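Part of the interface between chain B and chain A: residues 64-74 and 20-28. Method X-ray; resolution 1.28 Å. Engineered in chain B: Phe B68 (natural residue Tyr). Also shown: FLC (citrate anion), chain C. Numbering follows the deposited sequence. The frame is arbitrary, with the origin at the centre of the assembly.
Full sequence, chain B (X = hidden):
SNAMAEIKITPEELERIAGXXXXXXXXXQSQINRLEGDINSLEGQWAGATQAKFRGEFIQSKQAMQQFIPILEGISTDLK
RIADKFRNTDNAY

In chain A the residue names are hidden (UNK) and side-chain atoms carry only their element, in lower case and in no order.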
# COMPACT_ATOMS: atom_id res chain seq x y z
N ALA B 64 -1.25 -8.62 -12.50
CA ALA B 64 -1.49 -8.31 -11.09
C ALA B 64 -0.70 -7.08 -10.66
O ALA B 64 -1.25 -6.14 -10.06
CB ALA B 64 -1.11 -9.50 -10.22
N MET B 65 0.60 -7.08 -10.94
CA MET B 65 1.45 -5.99 -10.49
C MET B 65 1.08 -4.68 -11.16
O MET B 65 0.92 -3.65 -10.49
CB MET B 65 2.93 -6.33 -10.71
CG MET B 65 3.40 -7.53 -9.92
SD MET B 65 5.19 -7.80 -10.09
CE MET B 65 5.32 -8.37 -11.78
N GLN B 66 0.90 -4.70 -12.48
CA GLN B 66 0.60 -3.48 -13.21
C GLN B 66 -0.74 -2.91 -12.83
O GLN B 66 -0.88 -1.69 -12.67
CB GLN B 66 0.65 -3.71 -14.72
CG GLN B 66 2.05 -3.92 -15.27
CD GLN B 66 2.10 -3.82 -16.77
OE1 GLN B 66 1.28 -4.41 -17.47
NE2 GLN B 66 3.06 -3.06 -17.28
N GLN B 67 -1.75 -3.76 -12.69
CA GLN B 67 -3.10 -3.26 -12.51
C GLN B 67 -3.26 -2.55 -11.17
O GLN B 67 -4.07 -1.63 -11.03
CB GLN B 67 -4.14 -4.37 -12.65
CG GLN B 67 -4.27 -5.29 -11.45
CD GLN B 67 -5.10 -6.53 -11.74
OE1 GLN B 67 -5.42 -6.83 -12.89
NE2 GLN B 67 -5.45 -7.27 -10.69
N PHE B 68 -2.49 -2.98 -10.17
CA PHE B 68 -2.64 -2.39 -8.84
C PHE B 68 -1.88 -1.10 -8.66
O PHE B 68 -2.16 -0.35 -7.71
CB PHE B 68 -2.25 -3.39 -7.76
CG PHE B 68 -3.22 -4.52 -7.57
CD1 PHE B 68 -4.59 -4.30 -7.51
CD2 PHE B 68 -2.76 -5.82 -7.43
CE1 PHE B 68 -5.47 -5.38 -7.31
CE2 PHE B 68 -3.63 -6.88 -7.23
CZ PHE B 68 -4.98 -6.66 -7.18
N ILE B 69 -0.92 -0.80 -9.53
CA ILE B 69 -0.16 0.44 -9.38
C ILE B 69 -1.06 1.70 -9.36
O ILE B 69 -0.96 2.50 -8.43
CB ILE B 69 0.99 0.53 -10.41
CG1 ILE B 69 2.10 -0.46 -10.02
CG2 ILE B 69 1.54 1.95 -10.48
CD1 ILE B 69 3.11 -0.76 -11.11
N PRO B 70 -1.98 1.87 -10.34
CA PRO B 70 -2.80 3.10 -10.27
C PRO B 70 -3.78 3.09 -9.10
O PRO B 70 -4.19 4.16 -8.62
CB PRO B 70 -3.56 3.11 -11.60
CG PRO B 70 -3.49 1.69 -12.09
CD PRO B 70 -2.18 1.15 -11.61
N ILE B 71 -4.15 1.92 -8.61
CA ILE B 71 -5.02 1.84 -7.45
C ILE B 71 -4.27 2.29 -6.19
O ILE B 71 -4.78 3.09 -5.40
CB ILE B 71 -5.63 0.43 -7.31
CG1 ILE B 71 -6.59 0.18 -8.49
CG2 ILE B 71 -6.33 0.25 -5.97
CD1 ILE B 71 -7.02 -1.26 -8.70
N LEU B 72 -3.05 1.80 -6.03
CA LEU B 72 -2.19 2.23 -4.93
C LEU B 72 -1.89 3.72 -5.01
O LEU B 72 -1.87 4.41 -3.99
CB LEU B 72 -0.89 1.43 -4.92
CG LEU B 72 -1.06 -0.04 -4.53
CD1 LEU B 72 0.19 -0.81 -4.87
CD2 LEU B 72 -1.39 -0.17 -3.04
N GLU B 73 -1.67 4.24 -6.22
CA GLU B 73 -1.43 5.66 -6.41
C GLU B 73 -2.65 6.50 -6.04
O GLU B 73 -2.52 7.59 -5.48
CB GLU B 73 -0.99 5.94 -7.85
CG GLU B 73 0.42 5.45 -8.15
CD GLU B 73 0.79 5.47 -9.62
OE1 GLU B 73 -0.12 5.48 -10.47
OE2 GLU B 73 2.00 5.45 -9.92
N GLY B 74 -3.85 5.98 -6.32
CA GLY B 74 -5.08 6.66 -5.94
C GLY B 74 -5.18 6.72 -4.43
O GLY B 74 -5.51 7.76 -3.85
N UNK A 20 8.32 -1.06 -9.61
CA UNK A 20 7.28 -0.04 -9.70
C UNK A 20 6.16 -0.30 -8.70
O UNK A 20 5.64 0.64 -8.09
n UNK A 20 7.57 0.16 -13.39
c UNK A 20 7.73 0.55 -12.13
o UNK A 20 8.66 1.28 -11.77
c UNK A 20 6.71 0.07 -11.13
N UNK A 21 5.81 -1.57 -8.50
CA UNK A 21 4.81 -1.91 -7.49
C UNK A 21 5.35 -1.61 -6.08
O UNK A 21 4.64 -1.03 -5.27
c UNK A 21 1.02 -4.25 -5.98
c UNK A 21 3.29 -3.76 -6.59
c UNK A 21 1.41 -4.45 -4.66
c UNK A 21 3.65 -3.98 -5.27
c UNK A 21 4.34 -3.37 -7.61
c UNK A 21 2.72 -4.32 -4.31
c UNK A 21 1.96 -3.89 -6.94
N UNK A 22 6.58 -2.02 -5.78
CA UNK A 22 7.17 -1.73 -4.48
C UNK A 22 7.10 -0.25 -4.18
O UNK A 22 6.80 0.16 -3.05
c UNK A 22 10.59 -5.51 -4.58
c UNK A 22 8.63 -2.19 -4.42
c UNK A 22 8.85 -3.69 -4.49
c UNK A 22 10.30 -4.05 -4.22
n UNK A 22 11.89 -5.96 -3.99
N UNK A 23 7.38 0.56 -5.20
CA UNK A 23 7.37 2.01 -5.04
C UNK A 23 5.97 2.54 -4.80
O UNK A 23 5.77 3.41 -3.95
o UNK A 23 10.12 2.15 -5.32
c UNK A 23 9.50 2.51 -6.32
c UNK A 23 8.00 2.69 -6.26
n UNK A 23 10.08 2.80 -7.48
N UNK A 24 4.99 2.04 -5.55
CA UNK A 24 3.62 2.48 -5.34
C UNK A 24 3.12 2.08 -3.94
O UNK A 24 2.44 2.87 -3.25
c UNK A 24 2.72 1.93 -6.44
N UNK A 25 3.44 0.86 -3.50
CA UNK A 25 3.05 0.40 -2.16
C UNK A 25 3.79 1.19 -1.09
O UNK A 25 3.20 1.56 -0.06
c UNK A 25 3.32 -1.08 -2.01
N UNK A 26 5.06 1.49 -1.32
CA UNK A 26 5.86 2.24 -0.38
C UNK A 26 5.36 3.65 -0.21
O UNK A 26 5.39 4.18 0.91
N UNK A 27 4.90 4.27 -1.29
CA UNK A 27 4.31 5.60 -1.22
C UNK A 27 3.04 5.57 -0.37
O UNK A 27 2.80 6.48 0.43
o UNK A 27 3.91 6.20 -5.43
o UNK A 27 6.01 6.79 -5.68
c UNK A 27 4.01 6.14 -2.63
c UNK A 27 5.26 6.50 -3.44
c UNK A 27 5.03 6.50 -4.96
N UNK A 28 2.23 4.53 -0.52
CA UNK A 28 1.06 4.38 0.34
C UNK A 28 1.49 4.24 1.80
O UNK A 28 0.92 4.89 2.68
c UNK A 28 0.20 3.20 -0.10
CAC FLC C . 9.30 -0.37 -16.74
CA FLC C . 8.30 -1.47 -16.89
CB FLC C . 7.91 -1.75 -18.31
CBC FLC C . 9.11 -2.21 -19.09
CG FLC C . 6.89 -2.84 -18.30
CGC FLC C . 6.21 -3.01 -19.62
OA1 FLC C . 10.41 -0.40 -17.34
OA2 FLC C . 9.05 0.61 -15.98
OB1 FLC C . 9.57 -1.50 -20.02
OB2 FLC C . 9.65 -3.30 -18.79
OG1 FLC C . 4.97 -2.84 -19.71
OG2 FLC C . 6.88 -3.32 -20.64
OHB FLC C . 7.37 -0.64 -18.91
O HOH W 1 3.89 4.98 -8.21

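Position 20 of chain A carries four side-chain atoms: a CB, then a carbon bearing one oxygen and one nitrogen. A planar group of that size is an amide, although the outline alone could also suit an acid; the nitrogen label settles it. Its CB packs 3.7 Å from CD1 of Ile B69, and the residue is Asn A20. The amide turns outward, where ND2 of Asn A20 donates to OA2 of the citrate at 3.0 Å; Gln B66 meets the same ion through a weak bond, NE2 to OG1 at 3.1 Å.

Position 21 has seven carbons, one of them leading to a six-membered ring with no hetero atom. The ring lies among Met B65, Phe B68, Ile B69 and Leu B72, with one of its carbons 3.7 Å from CD1 of Leu B72: Phe A21. With chi1 t, the ring settles as a knob among those four residues. CD1 of Leu B72 lies over one face, 4.0 Å from the centroid of the Phe A21 ring, a CH-pi contact. At the ring's edge stand CB of Phe B68, 3.8 Å from CE2 of Phe A21, and the backbone O of Met B65, 3.7 Å from CD2 of Phe A21. Phe B68 is engineered, so its own ring carries no natural rule.

Position 22 shows four carbons in a row ending in nitrogen and points away from chain B: Lys A22. Position 23 repeats the carbon bearing oxygen and nitrogen, out of reach of the partner: Asn A23.

Position 24 has a single carbon, 3.9 Å from CB of Leu B72 and 4.2 Å from CG2 of Ile B69. This is Ala A24, aimed toward the partner. Position 25 also has one carbon, its CB 4.2 Å from CD1 of Leu B72: Ala A25. Position 26 has no side-chain atom and touches nothing on chain B: Gly A26.

Position 27 has three carbons, the third carrying two oxygens. One oxygen lies 4.5 Å from CG of Glu B73 and accepts from a water that also donates to OE2 of Glu B73, at 2.6 Å from the water O. This is Glu A27, its OE1 3.0 Å from that water O. Position 28 is one carbon, directed toward chain B but without close contact: Ala A28.

The helices run nearly parallel, at 19°, with axes 8.6 Å apart at their closest. One large knob fills a pocket. CD1 of Leu B72 comes within 3.9 Å of N of Ala A25, where the side chains are single carbons, while CG2 of Ile B69 packs against CB of Ala A24. No direct hydrogen bond crosses between the stretches; apolar packing makes the centre, and a water joins the two acids at one margin; the citrate at the other probably comes from the crystallisation liquor.

Chain A 20-28: NFKNAAGEA
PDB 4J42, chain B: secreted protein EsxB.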